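Local coordinates for protein glial cell-derived neurotrophic factor (Rattus norvegicus, PDB 1AGQ) that acts as a secreted cystine-knot growth factor of the transforming growth factor beta superfamily, probably supporting neurons by binding cell-surface receptors, at residues L56-K61 with H122-H127. Sequence-based numbering, arbitrary orientation.
Sequences LGYETK and HILRKH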
ATOM      1  N   LEU B  56     -27.710   5.594  -9.024  1.00 49.42           N
ATOM      2  CA  LEU B  56     -28.385   6.236  -7.895  1.00 47.91           C
ATOM      3  C   LEU B  56     -29.611   7.028  -8.326  1.00 46.85           C
ATOM      4  O   LEU B  56     -30.276   7.652  -7.500  1.00 46.43           O
ATOM      5  CB  LEU B  56     -27.416   7.165  -7.153  1.00 48.94           C
ATOM      6  CG  LEU B  56     -26.592   6.628  -5.975  1.00 42.97           C
ATOM      7  CD1 LEU B  56     -26.642   5.123  -5.918  1.00 45.45           C
ATOM      8  CD2 LEU B  56     -25.163   7.109  -6.108  1.00 50.80           C
ATOM      9  N   GLY B  57     -29.903   7.019  -9.619  1.00 44.69           N
ATOM     10  CA  GLY B  57     -31.071   7.729 -10.101  1.00 46.29           C
ATOM     11  C   GLY B  57     -30.859   9.190 -10.437  1.00 49.19           C
ATOM     12  O   GLY B  57     -31.819   9.897 -10.742  1.00 49.88           O
ATOM     13  N   TYR B  58     -29.615   9.656 -10.402  1.00 43.95           N
ATOM     14  CA  TYR B  58     -29.363  11.059 -10.713  1.00 46.05           C
ATOM     15  C   TYR B  58     -29.342  11.334 -12.211  1.00 42.22           C
ATOM     16  O   TYR B  58     -28.792  10.559 -12.983  1.00 42.10           O
ATOM     17  CB  TYR B  58     -28.031  11.521 -10.109  1.00 39.72           C
ATOM     18  CG  TYR B  58     -27.959  11.399  -8.597  1.00 42.18           C
ATOM     19  CD1 TYR B  58     -28.837  12.089  -7.773  1.00 27.28           C
ATOM     20  CD2 TYR B  58     -26.994  10.575  -7.995  1.00 50.84           C
ATOM     21  CE1 TYR B  58     -28.771  11.980  -6.388  1.00 39.89           C
ATOM     22  CE2 TYR B  58     -26.918  10.464  -6.598  1.00 47.97           C
ATOM     23  CZ  TYR B  58     -27.808  11.171  -5.803  1.00 49.25           C
ATOM     24  OH  TYR B  58     -27.737  11.080  -4.426  1.00 44.27           O
ATOM     25  N   GLU B  59     -29.957  12.445 -12.604  1.00 39.44           N
ATOM     26  CA  GLU B  59     -29.980  12.888 -13.991  1.00 38.32           C
ATOM     27  C   GLU B  59     -29.078  14.130 -13.982  1.00 38.55           C
ATOM     28  O   GLU B  59     -29.518  15.232 -13.667  1.00 40.08           O
ATOM     29  CB  GLU B  59     -31.419  13.212 -14.405  1.00 42.94           C
ATOM     30  N   THR B  60     -27.799  13.921 -14.286  1.00 36.24           N
ATOM     31  CA  THR B  60     -26.795  14.987 -14.280  1.00 30.02           C
ATOM     32  C   THR B  60     -25.612  14.653 -15.197  1.00 31.46           C
ATOM     33  O   THR B  60     -25.457  13.521 -15.643  1.00 35.57           O
ATOM     34  CB  THR B  60     -26.230  15.206 -12.839  1.00 27.46           C
ATOM     35  OG1 THR B  60     -25.193  16.194 -12.873  1.00 37.23           O
ATOM     36  CG2 THR B  60     -25.648  13.912 -12.302  1.00 32.71           C
ATOM     37  N   LYS B  61     -24.784  15.656 -15.483  1.00 33.21           N
ATOM     38  CA  LYS B  61     -23.591  15.474 -16.309  1.00 35.96           C
ATOM     39  C   LYS B  61     -22.375  15.380 -15.373  1.00 34.45           C
ATOM     40  O   LYS B  61     -21.236  15.251 -15.813  1.00 35.69           O
ATOM     41  CB  LYS B  61     -23.404  16.659 -17.255  1.00 40.86           C
ATOM     42  N   HIS B 122     -28.137  17.986  -4.492  1.00 24.76           N
ATOM     43  CA  HIS B 122     -27.888  16.649  -3.970  1.00 26.23           C
ATOM     44  C   HIS B 122     -26.494  16.614  -3.379  1.00 27.15           C
ATOM     45  O   HIS B 122     -25.598  17.329  -3.838  1.00 22.58           O
ATOM     46  CB  HIS B 122     -27.922  15.607  -5.084  1.00 27.33           C
ATOM     47  CG  HIS B 122     -29.238  15.489  -5.771  1.00 31.51           C
ATOM     48  ND1 HIS B 122     -30.330  14.881  -5.188  1.00 31.86           N
ATOM     49  CD2 HIS B 122     -29.623  15.836  -7.022  1.00 29.47           C
ATOM     50  CE1 HIS B 122     -31.332  14.863  -6.053  1.00 34.36           C
ATOM     51  NE2 HIS B 122     -30.926  15.436  -7.171  1.00 29.91           N
ATOM     52  N   ILE B 123     -26.296  15.774  -2.365  1.00 24.61           N
ATOM     53  CA  ILE B 123     -24.966  15.634  -1.765  1.00 26.70           C
ATOM     54  C   ILE B 123     -24.695  14.133  -1.594  1.00 22.42           C
ATOM     55  O   ILE B 123     -25.570  13.366  -1.177  1.00 31.67           O
ATOM     56  CB  ILE B 123     -24.871  16.383  -0.391  1.00 29.41           C
ATOM     57  CG1 ILE B 123     -23.502  16.148   0.253  1.00 32.57           C
ATOM     58  CG2 ILE B 123     -25.965  15.905   0.551  1.00 36.43           C
ATOM     59  CD1 ILE B 123     -23.124  17.194   1.262  1.00 31.60           C
ATOM     60  N   LEU B 124     -23.513  13.706  -1.999  1.00 27.08           N
ATOM     61  CA  LEU B 124     -23.121  12.312  -1.836  1.00 28.94           C
ATOM     62  C   LEU B 124     -22.150  12.369  -0.663  1.00 28.08           C
ATOM     63  O   LEU B 124     -21.200  13.152  -0.676  1.00 33.37           O
ATOM     64  CB  LEU B 124     -22.418  11.794  -3.087  1.00 29.06           C
ATOM     65  CG  LEU B 124     -23.252  11.857  -4.369  1.00 39.35           C
ATOM     66  CD1 LEU B 124     -22.425  11.324  -5.524  1.00 34.93           C
ATOM     67  CD2 LEU B 124     -24.527  11.053  -4.194  1.00 41.98           C
ATOM     68  N   ARG B 125     -22.432  11.570   0.367  1.00 33.42           N
ATOM     69  CA  ARG B 125     -21.602  11.523   1.575  1.00 22.40           C
ATOM     70  C   ARG B 125     -21.055  10.093   1.778  1.00 21.74           C
ATOM     71  O   ARG B 125     -21.794   9.117   1.601  1.00 26.39           O
ATOM     72  CB  ARG B 125     -22.454  11.888   2.799  1.00 30.35           C
ATOM     73  CG  ARG B 125     -23.009  13.302   2.866  1.00 38.13           C
ATOM     74  CD  ARG B 125     -23.948  13.402   4.071  1.00 45.97           C
ATOM     75  NE  ARG B 125     -24.425  14.765   4.295  1.00 56.51           N
ATOM     76  CZ  ARG B 125     -23.806  15.652   5.066  1.00 57.01           C
ATOM     77  NH1 ARG B 125     -22.682  15.317   5.693  1.00 60.54           N
ATOM     78  NH2 ARG B 125     -24.288  16.882   5.191  1.00 59.48           N
ATOM     79  N   LYS B 126     -19.777   9.970   2.134  1.00 27.80           N
ATOM     80  CA  LYS B 126     -19.172   8.650   2.337  1.00 30.15           C
ATOM     81  C   LYS B 126     -19.513   7.761   1.137  1.00 32.36           C
ATOM     82  O   LYS B 126     -19.976   6.624   1.287  1.00 31.20           O
ATOM     83  CB  LYS B 126     -19.719   8.030   3.631  1.00 32.29           C
ATOM     84  CG  LYS B 126     -19.210   8.706   4.904  1.00 34.48           C
ATOM     85  CD  LYS B 126     -20.021   8.275   6.129  1.00 39.19           C
ATOM     86  N   HIS B 127     -19.257   8.294  -0.052  1.00 27.80           N
ATOM     87  CA  HIS B 127     -19.555   7.632  -1.317  1.00 25.33           C
ATOM     88  C   HIS B 127     -18.332   7.109  -2.064  1.00 19.37           C
ATOM     89  O   HIS B 127     -18.451   6.319  -2.995  1.00 24.32           O
ATOM     90  CB  HIS B 127     -20.287   8.624  -2.224  1.00 23.48           C
ATOM     91  CG  HIS B 127     -19.444   9.800  -2.631  1.00 22.18           C
ATOM     92  ND1 HIS B 127     -18.974  10.733  -1.733  1.00 25.67           N
ATOM     93  CD2 HIS B 127     -18.980  10.179  -3.846  1.00 18.75           C
ATOM     94  CE1 HIS B 127     -18.257  11.637  -2.375  1.00 26.12           C
ATOM     95  NE2 HIS B 127     -18.243  11.322  -3.662  1.00 24.13           N
TER
HETATM   96  O   HOH W   1     -29.736  13.203  -2.880  1.00 47.79           O
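Tyr58 points the CD1-CE1 edge of its ring at one face of His122 in a T-shaped stack, the centroids 4.8 Å apart and the planes inclined at 60°. Within this pair, Tyr58 CE1 comes nearest, 3.5 Å from His122 ND1, and sits above the imidazole, displaced toward its rim. On the other flank of the phenol, Leu124 brings a single methyl, CD2, obliquely against the ring, 3.4 Å from Tyr58 CE2, and alongside the hydroxyl, 3.2 Å from OH. The same methyl lies 4.4 Å from CD2 of Leu56, a looser contact that adds to the apolar side. A water bonded to His122 ND1 at 2.9 Å also reaches Tyr58 OH, weakly, at 3.3 Å. In His122, CG lies anti to the carbonyl carbon (chi1 -63°), which carries the imidazole over the tyrosine edge, and NE2 is hydrogen-bonded to Asp116 OD2, which is likely to restrict the turning of the ring. Phe114, on the strand paired with 121-124, makes a second edge-to-face contact with Tyr58, while Met79 of the second subunit packs on both Leu56 and Leu124. The contact helps join the loop between strands 43-50 and 63-70 to the 112-115/121-124 hairpin of the cystine-knot fold. With an alanine here instead of the histidine, the edge of Tyr58 would probably lose its aromatic partner and Asp116 a hydrogen-bond mate. Direct contacts between the segments are aromatic and apolar, with water the polar link, so the fit depends mainly on shape and ring orientation.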